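Local coordinates for protein glucosidase (Croceicoccus marinus, PDB 5Z3K) that probably hydrolyses O-glycosidic bonds as a beta-glucosidase of glycoside hydrolase family 39, at residues 16-22 / 341-347; 45-51 / 334-339; 53-58 / 298-303. All coordinates share one frame. Residues are numbered along the deposited sequence.

Contact 1: residues 16-22 / 341-347; sequences PIGNMRQ and LATTERL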
loop_
_atom_site.group_PDB
_atom_site.type_symbol
_atom_site.label_atom_id
_atom_site.label_comp_id
_atom_site.label_asym_id
_atom_site.label_seq_id
_atom_site.Cartn_x
_atom_site.Cartn_y
_atom_site.Cartn_z
ATOM N N PRO A 16 -9.445 -22.628 10.166
ATOM C CA PRO A 16 -9.462 -21.371 9.424
ATOM C C PRO A 16 -10.889 -20.904 9.190
ATOM O O PRO A 16 -11.797 -21.709 8.967
ATOM C CB PRO A 16 -8.757 -21.726 8.111
ATOM C CG PRO A 16 -8.961 -23.182 7.952
ATOM C CD PRO A 16 -9.062 -23.776 9.325
ATOM N N ILE A 17 -11.081 -19.585 9.255
ATOM C CA ILE A 17 -12.349 -18.981 8.859
ATOM C C ILE A 17 -12.374 -18.637 7.379
ATOM O O ILE A 17 -13.456 -18.379 6.826
ATOM C CB ILE A 17 -12.634 -17.747 9.737
ATOM C CG1 ILE A 17 -11.680 -16.596 9.383
ATOM C CG2 ILE A 17 -12.513 -18.141 11.229
ATOM C CD1 ILE A 17 -12.070 -15.238 9.978
ATOM N N GLY A 18 -11.231 -18.673 6.709
ATOM C CA GLY A 18 -11.124 -18.227 5.338
ATOM C C GLY A 18 -9.682 -17.856 5.059
ATOM O O GLY A 18 -8.817 -17.979 5.922
ATOM N N ASN A 19 -9.443 -17.386 3.840
ATOM C CA ASN A 19 -8.080 -17.031 3.447
ATOM C C ASN A 19 -7.723 -15.631 3.927
ATOM O O ASN A 19 -8.530 -14.701 3.835
ATOM C CB ASN A 19 -7.913 -17.103 1.930
ATOM C CG ASN A 19 -7.910 -18.518 1.411
ATOM O OD1 ASN A 19 -7.570 -19.462 2.131
ATOM N ND2 ASN A 19 -8.287 -18.680 0.151
HETATM N N MSE A 20 -6.501 -15.484 4.436
HETATM C CA MSE A 20 -5.935 -14.168 4.663
HETATM C C MSE A 20 -5.658 -13.544 3.299
HETATM O O MSE A 20 -5.255 -14.245 2.366
HETATM C CB MSE A 20 -4.641 -14.248 5.484
HETATM C CG MSE A 20 -4.075 -12.888 5.849
HETATM SE SE MSE A 20 -5.130 -12.071 7.252
HETATM C CE MSE A 20 -4.388 -13.061 8.758
ATOM N N ARG A 21 -5.873 -12.241 3.165
ATOM C CA ARG A 21 -5.682 -11.555 1.892
ATOM C C ARG A 21 -4.396 -10.736 1.944
ATOM O O ARG A 21 -4.188 -9.950 2.876
ATOM C CB ARG A 21 -6.886 -10.663 1.563
ATOM C CG ARG A 21 -8.194 -11.442 1.488
ATOM C CD ARG A 21 -9.291 -10.658 0.749
ATOM N NE ARG A 21 -9.672 -9.461 1.488
ATOM C CZ ARG A 21 -9.570 -8.227 1.015
ATOM N NH1 ARG A 21 -9.097 -8.027 -0.208
ATOM N NH2 ARG A 21 -9.952 -7.196 1.765
ATOM N N GLN A 22 -3.542 -10.910 0.940
ATOM C CA GLN A 22 -2.202 -10.313 0.969
ATOM C C GLN A 22 -2.273 -8.874 0.471
ATOM O O GLN A 22 -2.128 -8.589 -0.724
ATOM C CB GLN A 22 -1.233 -11.149 0.144
ATOM C CG GLN A 22 -0.612 -12.300 0.937
ATOM C CD GLN A 22 -1.611 -13.410 1.241
ATOM O OE1 GLN A 22 -2.169 -14.025 0.329
ATOM N NE2 GLN A 22 -1.846 -13.667 2.528
ATOM N N LEU A 341 -0.143 -10.458 7.632
ATOM C CA LEU A 341 -0.817 -10.563 6.338
ATOM C C LEU A 341 -0.219 -11.654 5.459
ATOM O O LEU A 341 -0.856 -12.063 4.477
ATOM C CB LEU A 341 -0.756 -9.221 5.587
ATOM C CG LEU A 341 -1.534 -8.074 6.250
ATOM C CD1 LEU A 341 -1.415 -6.742 5.486
ATOM C CD2 LEU A 341 -3.012 -8.508 6.414
ATOM N N ALA A 342 0.985 -12.128 5.776
ATOM C CA ALA A 342 1.592 -13.185 4.987
ATOM C C ALA A 342 1.099 -14.568 5.382
ATOM O O ALA A 342 1.375 -15.526 4.654
ATOM C CB ALA A 342 3.120 -13.149 5.100
ATOM N N THR A 343 0.408 -14.705 6.516
ATOM C CA THR A 343 -0.220 -15.980 6.812
ATOM C C THR A 343 -1.265 -16.277 5.745
ATOM O O THR A 343 -1.727 -15.386 5.030
ATOM C CB THR A 343 -0.859 -15.969 8.197
ATOM O OG1 THR A 343 -1.915 -14.998 8.233
ATOM C CG2 THR A 343 0.185 -15.640 9.257
ATOM N N THR A 344 -1.608 -17.549 5.599
ATOM C CA THR A 344 -2.531 -17.897 4.533
ATOM C C THR A 344 -3.916 -18.228 5.029
ATOM O O THR A 344 -4.887 -17.971 4.319
ATOM C CB THR A 344 -2.005 -19.078 3.719
ATOM O OG1 THR A 344 -1.736 -20.169 4.595
ATOM C CG2 THR A 344 -0.722 -18.677 2.989
ATOM N N GLU A 345 -4.025 -18.793 6.217
ATOM C CA GLU A 345 -5.315 -19.173 6.772
ATOM C C GLU A 345 -5.649 -18.185 7.880
ATOM O O GLU A 345 -4.966 -18.137 8.903
ATOM C CB GLU A 345 -5.271 -20.618 7.256
ATOM C CG GLU A 345 -5.090 -21.582 6.080
ATOM C CD GLU A 345 -5.071 -23.043 6.480
ATOM O OE1 GLU A 345 -5.180 -23.897 5.575
ATOM O OE2 GLU A 345 -4.940 -23.340 7.687
ATOM N N ARG A 346 -6.679 -17.372 7.658
ATOM C CA ARG A 346 -7.107 -16.449 8.694
ATOM C C ARG A 346 -7.828 -17.219 9.790
ATOM O O ARG A 346 -8.588 -18.149 9.514
ATOM C CB ARG A 346 -8.026 -15.375 8.110
ATOM C CG ARG A 346 -8.423 -14.302 9.108
ATOM C CD ARG A 346 -8.991 -13.115 8.373
ATOM N NE ARG A 346 -9.547 -12.110 9.268
ATOM C CZ ARG A 346 -10.407 -11.185 8.873
ATOM N NH1 ARG A 346 -10.805 -11.150 7.604
ATOM N NH2 ARG A 346 -10.872 -10.299 9.740
ATOM N N LEU A 347 -7.567 -16.834 11.035
ATOM C CA LEU A 347 -8.146 -17.461 12.212
ATOM C C LEU A 347 -9.136 -16.507 12.856
ATOM O O LEU A 347 -9.001 -15.291 12.736
ATOM C CB LEU A 347 -7.051 -17.834 13.225
ATOM C CG LEU A 347 -6.054 -18.889 12.746
ATOM C CD1 LEU A 347 -4.894 -19.043 13.740
ATOM C CD2 LEU A 347 -6.740 -20.227 12.488
HETATM O O HOH W 1 -9.219 -12.240 5.107
HETATM O O HOH W 2 -3.995 -16.365 1.853
#

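Contact 2: residues 45-51 / 334-339; sequences VWRNAQV and FQLVGQ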
loop_
_atom_site.group_PDB
_atom_site.type_symbol
_atom_site.label_atom_id
_atom_site.label_comp_id
_atom_site.label_asym_id
_atom_site.label_seq_id
_atom_site.Cartn_x
_atom_site.Cartn_y
_atom_site.Cartn_z
ATOM N N VAL A 45 14.597 -5.185 5.140
ATOM C CA VAL A 45 13.421 -4.877 5.956
ATOM C C VAL A 45 12.147 -5.179 5.176
ATOM O O VAL A 45 11.174 -5.706 5.730
ATOM C CB VAL A 45 13.446 -3.410 6.446
ATOM C CG1 VAL A 45 12.237 -3.108 7.359
ATOM C CG2 VAL A 45 14.746 -3.091 7.182
ATOM N N TRP A 46 12.122 -4.842 3.886
ATOM C CA TRP A 46 10.966 -5.198 3.061
ATOM C C TRP A 46 10.780 -6.714 3.013
ATOM O O TRP A 46 9.651 -7.222 3.084
ATOM C CB TRP A 46 11.132 -4.635 1.647
ATOM C CG TRP A 46 10.914 -3.166 1.490
ATOM C CD1 TRP A 46 10.966 -2.211 2.460
ATOM C CD2 TRP A 46 10.598 -2.481 0.268
ATOM N NE1 TRP A 46 10.707 -0.971 1.922
ATOM C CE2 TRP A 46 10.471 -1.110 0.577
ATOM C CE3 TRP A 46 10.426 -2.896 -1.058
ATOM C CZ2 TRP A 46 10.174 -0.148 -0.390
ATOM C CZ3 TRP A 46 10.132 -1.934 -2.027
ATOM C CH2 TRP A 46 10.010 -0.579 -1.687
ATOM N N ARG A 47 11.883 -7.456 2.904
ATOM C CA ARG A 47 11.816 -8.914 2.933
ATOM C C ARG A 47 11.249 -9.413 4.253
ATOM O O ARG A 47 10.334 -10.245 4.274
ATOM C CB ARG A 47 13.209 -9.510 2.698
ATOM C CG ARG A 47 13.211 -11.029 2.650
ATOM C CD ARG A 47 14.579 -11.605 3.032
ATOM N NE ARG A 47 15.052 -11.046 4.295
ATOM C CZ ARG A 47 14.592 -11.381 5.495
ATOM N NH1 ARG A 47 13.640 -12.304 5.627
ATOM N NH2 ARG A 47 15.099 -10.797 6.576
ATOM N N ASN A 48 11.780 -8.911 5.373
ATOM C CA ASN A 48 11.285 -9.328 6.683
ATOM C C ASN A 48 9.827 -8.933 6.893
ATOM O O ASN A 48 9.082 -9.634 7.595
ATOM C CB ASN A 48 12.161 -8.731 7.781
ATOM C CG ASN A 48 12.020 -9.470 9.076
ATOM O OD1 ASN A 48 12.174 -10.692 9.116
ATOM N ND2 ASN A 48 11.682 -8.747 10.141
ATOM N N ALA A 49 9.399 -7.816 6.306
ATOM C CA ALA A 49 7.997 -7.425 6.372
ATOM C C ALA A 49 7.114 -8.229 5.426
ATOM O O ALA A 49 5.894 -8.031 5.434
ATOM C CB ALA A 49 7.864 -5.930 6.050
ATOM N N GLN A 50 7.698 -9.085 4.584
ATOM C CA GLN A 50 6.948 -9.849 3.584
ATOM C C GLN A 50 6.104 -8.945 2.682
ATOM O O GLN A 50 4.930 -9.219 2.418
ATOM C CB GLN A 50 6.086 -10.923 4.258
ATOM C CG GLN A 50 6.886 -11.748 5.269
ATOM C CD GLN A 50 6.588 -13.231 5.202
ATOM O OE1 GLN A 50 6.348 -13.788 4.128
ATOM N NE2 GLN A 50 6.613 -13.883 6.357
ATOM N N VAL A 51 6.702 -7.840 2.223
ATOM C CA VAL A 51 6.082 -7.021 1.177
ATOM C C VAL A 51 5.746 -7.916 -0.008
ATOM O O VAL A 51 6.587 -8.700 -0.456
ATOM C CB VAL A 51 7.030 -5.874 0.771
ATOM C CG1 VAL A 51 6.584 -5.223 -0.560
ATOM C CG2 VAL A 51 7.127 -4.826 1.893
ATOM N N PHE A 334 5.169 -1.786 10.574
ATOM C CA PHE A 334 5.117 -2.185 9.170
ATOM C C PHE A 334 5.515 -3.646 8.992
ATOM O O PHE A 334 4.853 -4.389 8.257
ATOM C CB PHE A 334 6.015 -1.266 8.344
ATOM C CG PHE A 334 5.997 -1.557 6.862
ATOM C CD1 PHE A 334 4.968 -1.085 6.055
ATOM C CD2 PHE A 334 7.019 -2.290 6.275
ATOM C CE1 PHE A 334 4.958 -1.338 4.686
ATOM C CE2 PHE A 334 7.019 -2.551 4.902
ATOM C CZ PHE A 334 5.984 -2.079 4.110
ATOM N N GLN A 335 6.579 -4.088 9.680
ATOM C CA GLN A 335 6.997 -5.480 9.581
ATOM C C GLN A 335 5.994 -6.419 10.244
ATOM O O GLN A 335 5.668 -7.471 9.686
ATOM C CB GLN A 335 8.383 -5.659 10.205
ATOM C CG GLN A 335 9.505 -4.952 9.436
ATOM C CD GLN A 335 10.815 -4.965 10.204
ATOM O OE1 GLN A 335 11.565 -5.938 10.157
ATOM N NE2 GLN A 335 11.085 -3.891 10.926
ATOM N N LEU A 336 5.510 -6.078 11.444
ATOM C CA LEU A 336 4.590 -6.987 12.129
ATOM C C LEU A 336 3.281 -7.130 11.357
ATOM O O LEU A 336 2.692 -8.219 11.321
ATOM C CB LEU A 336 4.311 -6.499 13.544
ATOM C CG LEU A 336 5.511 -6.232 14.455
ATOM C CD1 LEU A 336 4.991 -5.950 15.846
ATOM C CD2 LEU A 336 6.492 -7.390 14.455
ATOM N N VAL A 337 2.808 -6.039 10.746
ATOM C CA VAL A 337 1.622 -6.122 9.890
ATOM C C VAL A 337 1.870 -7.073 8.724
ATOM O O VAL A 337 1.089 -7.995 8.468
ATOM C CB VAL A 337 1.218 -4.723 9.382
ATOM C CG1 VAL A 337 0.268 -4.849 8.216
ATOM C CG2 VAL A 337 0.604 -3.882 10.498
ATOM N N GLY A 338 2.955 -6.850 7.983
ATOM C CA GLY A 338 3.208 -7.681 6.820
ATOM C C GLY A 338 3.351 -9.148 7.165
ATOM O O GLY A 338 2.895 -10.018 6.420
ATOM N N GLN A 339 3.996 -9.445 8.298
ATOM C CA GLN A 339 4.138 -10.832 8.702
ATOM C C GLN A 339 2.779 -11.453 8.989
ATOM O O GLN A 339 2.546 -12.627 8.679
ATOM C CB GLN A 339 5.060 -10.931 9.914
ATOM C CG GLN A 339 6.508 -10.596 9.539
ATOM C CD GLN A 339 7.347 -10.181 10.723
ATOM O OE1 GLN A 339 6.924 -10.284 11.872
ATOM N NE2 GLN A 339 8.554 -9.695 10.444
HETATM O O HOH W 3 2.556 -9.969 3.626
#

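Contact 3: residues 53-58 / 298-303; sequences LVRSYD and KAIFFR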
loop_
_atom_site.group_PDB
_atom_site.type_symbol
_atom_site.label_atom_id
_atom_site.label_comp_id
_atom_site.label_asym_id
_atom_site.label_seq_id
_atom_site.Cartn_x
_atom_site.Cartn_y
_atom_site.Cartn_z
ATOM N N LEU A 53 3.821 -6.526 -2.885
ATOM C CA LEU A 53 3.513 -5.720 -4.060
ATOM C C LEU A 53 4.219 -4.390 -3.889
ATOM O O LEU A 53 4.218 -3.830 -2.791
ATOM C CB LEU A 53 2.002 -5.516 -4.227
ATOM C CG LEU A 53 1.503 -4.797 -5.489
ATOM C CD1 LEU A 53 1.985 -5.502 -6.759
ATOM C CD2 LEU A 53 -0.015 -4.697 -5.484
ATOM N N VAL A 54 4.863 -3.915 -4.953
ATOM C CA VAL A 54 5.597 -2.655 -4.898
ATOM C C VAL A 54 5.147 -1.767 -6.053
ATOM O O VAL A 54 5.263 -2.154 -7.223
ATOM C CB VAL A 54 7.117 -2.862 -4.938
ATOM C CG1 VAL A 54 7.823 -1.518 -4.953
ATOM C CG2 VAL A 54 7.572 -3.705 -3.739
ATOM N N ARG A 55 4.663 -0.571 -5.722
ATOM C CA ARG A 55 4.367 0.453 -6.722
ATOM C C ARG A 55 5.659 1.163 -7.106
ATOM O O ARG A 55 6.459 1.520 -6.234
ATOM C CB ARG A 55 3.352 1.455 -6.163
ATOM C CG ARG A 55 2.831 2.495 -7.149
ATOM C CD ARG A 55 1.597 3.220 -6.573
ATOM N NE ARG A 55 0.909 4.024 -7.593
ATOM C CZ ARG A 55 1.081 5.339 -7.761
ATOM N NH1 ARG A 55 1.909 6.021 -6.970
ATOM N NH2 ARG A 55 0.424 5.975 -8.728
ATOM N N SER A 56 5.866 1.376 -8.410
ATOM C CA SER A 56 7.150 1.852 -8.911
ATOM C C SER A 56 7.236 3.370 -8.992
ATOM O O SER A 56 8.298 3.899 -9.343
ATOM C CB SER A 56 7.418 1.265 -10.299
ATOM O OG SER A 56 6.498 1.797 -11.259
ATOM N N TYR A 57 6.152 4.079 -8.675
ATOM C CA TYR A 57 6.065 5.506 -8.984
ATOM C C TYR A 57 7.181 6.309 -8.316
ATOM O O TYR A 57 7.725 7.246 -8.915
ATOM C CB TYR A 57 4.685 6.029 -8.568
ATOM C CG TYR A 57 4.478 7.502 -8.840
ATOM C CD1 TYR A 57 4.156 7.948 -10.116
ATOM C CD2 TYR A 57 4.579 8.439 -7.818
ATOM C CE1 TYR A 57 3.961 9.301 -10.379
ATOM C CE2 TYR A 57 4.376 9.798 -8.066
ATOM C CZ TYR A 57 4.071 10.217 -9.350
ATOM O OH TYR A 57 3.889 11.559 -9.602
ATOM N N ASP A 58 7.580 5.937 -7.099
ATOM C CA ASP A 58 8.601 6.739 -6.430
ATOM C C ASP A 58 10.022 6.410 -6.891
ATOM O O ASP A 58 10.950 7.164 -6.578
ATOM C CB ASP A 58 8.448 6.603 -4.915
ATOM C CG ASP A 58 7.127 7.184 -4.435
ATOM O OD1 ASP A 58 6.851 8.368 -4.726
ATOM O OD2 ASP A 58 6.333 6.449 -3.821
ATOM N N LYS A 298 -6.210 -4.598 -3.398
ATOM C CA LYS A 298 -4.762 -4.467 -3.330
ATOM C C LYS A 298 -4.460 -3.105 -2.726
ATOM O O LYS A 298 -5.178 -2.133 -2.990
ATOM C CB LYS A 298 -4.111 -4.564 -4.716
ATOM C CG LYS A 298 -4.306 -5.879 -5.433
ATOM C CD LYS A 298 -3.537 -6.993 -4.770
ATOM C CE LYS A 298 -3.381 -8.187 -5.730
ATOM N NZ LYS A 298 -4.482 -8.221 -6.742
ATOM N N ALA A 299 -3.396 -3.030 -1.927
ATOM C CA ALA A 299 -3.097 -1.813 -1.193
ATOM C C ALA A 299 -1.610 -1.520 -1.234
ATOM O O ALA A 299 -0.791 -2.445 -1.180
ATOM C CB ALA A 299 -3.557 -1.927 0.268
ATOM N N ILE A 300 -1.286 -0.222 -1.298
ATOM C CA ILE A 300 0.083 0.291 -1.421
ATOM C C ILE A 300 0.273 1.308 -0.300
ATOM O O ILE A 300 -0.206 2.445 -0.397
ATOM C CB ILE A 300 0.348 0.945 -2.786
ATOM C CG1 ILE A 300 -0.000 0.017 -3.952
ATOM C CG2 ILE A 300 1.802 1.384 -2.893
ATOM C CD1 ILE A 300 0.956 -1.174 -4.117
ATOM N N PHE A 301 0.971 0.911 0.761
ATOM C CA PHE A 301 1.291 1.836 1.840
ATOM C C PHE A 301 2.327 2.856 1.390
ATOM O O PHE A 301 3.333 2.503 0.775
ATOM C CB PHE A 301 1.838 1.082 3.048
ATOM C CG PHE A 301 2.341 1.995 4.132
ATOM C CD1 PHE A 301 1.447 2.546 5.050
ATOM C CD2 PHE A 301 3.690 2.324 4.219
ATOM C CE1 PHE A 301 1.890 3.385 6.062
ATOM C CE2 PHE A 301 4.156 3.173 5.211
ATOM C CZ PHE A 301 3.256 3.710 6.139
ATOM N N PHE A 302 2.109 4.117 1.764
ATOM C CA PHE A 302 2.941 5.242 1.338
ATOM C C PHE A 302 3.628 5.848 2.560
ATOM O O PHE A 302 2.944 6.366 3.447
ATOM C CB PHE A 302 2.067 6.290 0.643
ATOM C CG PHE A 302 2.824 7.500 0.154
ATOM C CD1 PHE A 302 3.607 7.425 -0.987
ATOM C CD2 PHE A 302 2.749 8.707 0.832
ATOM C CE1 PHE A 302 4.306 8.533 -1.451
ATOM C CE2 PHE A 302 3.446 9.826 0.372
ATOM C CZ PHE A 302 4.223 9.733 -0.775
ATOM N N ARG A 303 4.967 5.781 2.636
ATOM C CA ARG A 303 5.878 5.029 1.769
ATOM C C ARG A 303 6.935 4.385 2.671
ATOM O O ARG A 303 7.359 5.004 3.658
ATOM C CB ARG A 303 6.542 5.943 0.725
ATOM C CG ARG A 303 7.142 7.238 1.298
ATOM C CD ARG A 303 7.537 8.246 0.192
ATOM N NE ARG A 303 8.797 7.856 -0.443
ATOM C CZ ARG A 303 9.351 8.471 -1.486
ATOM N NH1 ARG A 303 8.765 9.524 -2.056
ATOM N NH2 ARG A 303 10.493 8.018 -1.976
HETATM O O HOH W 4 11.406 9.337 -5.021
HETATM O O HOH W 5 8.859 10.003 -5.029
#

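Contact 1: residues 16-22 / 341-347
Start at Met20, modelled as selenomethionine, the buried side chain at the middle of this contact. Its chi1 is t, followed by p and p, so the chain curls back on itself: CE reaches 3.2 Å from Thr343 OG1, a hydroxyl hydrogen-bonded to Thr340 O, while SE lies 4.2 Å from Leu341 CD2 and also 4.2 Å from Arg346 CD. Its backbone is held as well, with Met20 N donating to Thr344 O (3.0 Å). Gln22 takes an m, p bend that carries its amide back to the end of the helix, where NE2 donates to Leu341 O at 2.7 Å. Both segments are crossing points between domains. Residues 16-22 lead from the nine-stranded beta domain towards the first barrel strand, 25-27, and residues 341-347 leave the barrel's last helix to re-enter the beta domain as strand 345-350. There Thr344 and Glu345 together face Arg363 in a classic beta bulge. Two backbone hydrogen bonds tie the two passages together: Ile17 N to Arg346 O (2.9 Å) and Arg346 N to Gly18 O (2.8 Å). Asn19 and Glu345 form a non-hydrogen-bonded antiparallel pair, their side chains diverging; Glu345 forms a salt bridge with Arg363. Arg346 is nearly fully extended, with chi1 to chi3 all t, and its guanidinium lies beneath Ile17 CD1, which covers one face. Its NH1 forms a salt bridge with Asp293 and donates to water 1 (3.2 Å from Arg346 NH1), which in turn donates to Asn19 O at 2.9 Å.

Contact 2: residues 45-51 / 334-339
Phe334 opens the walk along the helical segment 334-339. With chi1 t, its ring reaches over to the other segment: CE2 lies 3.7 Å from Ala49 CB, and CZ is 3.7 Å from Val51 CG2, a methyl that sits at the ring edge. Gln335 comes next, and its CA is only 3.9 Å from Ala49 CA; the small Ala49 fits the close approach of the backbones. The Gln335 side chain runs outward past Val45 (CD to Val45 CG1, 3.7 Å) and its OE1 accepts a hydrogen bond from Asn48 ND2 at 2.8 Å, while NE2 turns to Thr331. One turn on, Gly338 meets the carbonyl of Ala49 in a CA-H...O contact, Gly338 CA to Ala49 O 3.0 Å; a beta carbon here would clash with that oxygen. Gly338 O is also linked to Gln50 O through water 3, which donates to each at 2.8 Å. Gln339 finishes the segment by donating from NE2 to Asn48 O (2.9 Å), a carbonyl near the end of helix 43-48. That helix stops in a Schellman motif, with Gln50 at positive phi (55°), and the carbonyls of Asn48 and Ala49 meet the partner helix. Coming after barrel strands 25-27 and 298-301 respectively, helices 43-48 and 329-341 are the first and last of the TIM barrel, and their meeting closes its outer helical ring.

Contact 3: residues 53-58 / 298-303
This is a buried contact inside a TIM barrel, between two strands that are not neighbours: the second, 53-55, and the eighth, 298-301, with strand 25-27 lying between them in the closed sheet. No hydrogen bond joins the segments directly. The short strand axes approach to 7.5 Å at 59°, so side chains do the joining. Leu53, Arg55, Lys298 and Ile300 all aim their CA-to-CB bonds at the opposite segment, and the inward-facing aliphatic groups fill the space: Leu53 CD2 lies 3.9 Å from Ile300 CD1 and 4.2 Å from Lys298 CB, and Arg55 CB is 3.6 Å from Ile300 CG2. The end of Arg55 leads away to salt bridges with Glu153 and Asp156. Past the strand ends the contact turns polar. Asp58 OD1 is 3.5 Å from Arg303 NH1, with the carboxylate over one face of the guanidinium, and Asp58 OD2 sits 3.8 Å from Phe302 CE1 at the ring edge. The Phe302-Arg303 peptide is cis, a feature also met after the eighth strand in related barrel glycosidases. Water 5 donates to Asp58 OD1 (2.6 Å) and accepts from Arg303 NH1 (3.0 Å). Since no N-H of Arg303 points at Asp58, the salt bridge rests on charge alone; directed bonds go instead to water 5, while Asp58 OD2 accepts from Ser27 OG and Arg303 NE is paired with Asp305.

The three contacts run from the domain boundary to the barrel interior. Contact 1 fastens the beta domain to the barrel and continues into contact 2 through helix 329-341; their centres are about 16 Å apart and Ala342 CB touches Gln50 OE1 (3.4 Å). Contact 2 sits on the outer helical ring, its centre about 14 Å from that of contact 3, against which Trp46 CZ3 packs on Val54 CG2 (3.6 Å) and Phe334 CE1 on Phe301 CD2 (3.9 Å). Contacts 1 and 3, with centres about 21 Å and nearest atoms about 5 Å apart, do not touch. The polar end of contact 3 lies beyond the C-terminal strand ends, where TIM-barrel enzymes carry their active sites.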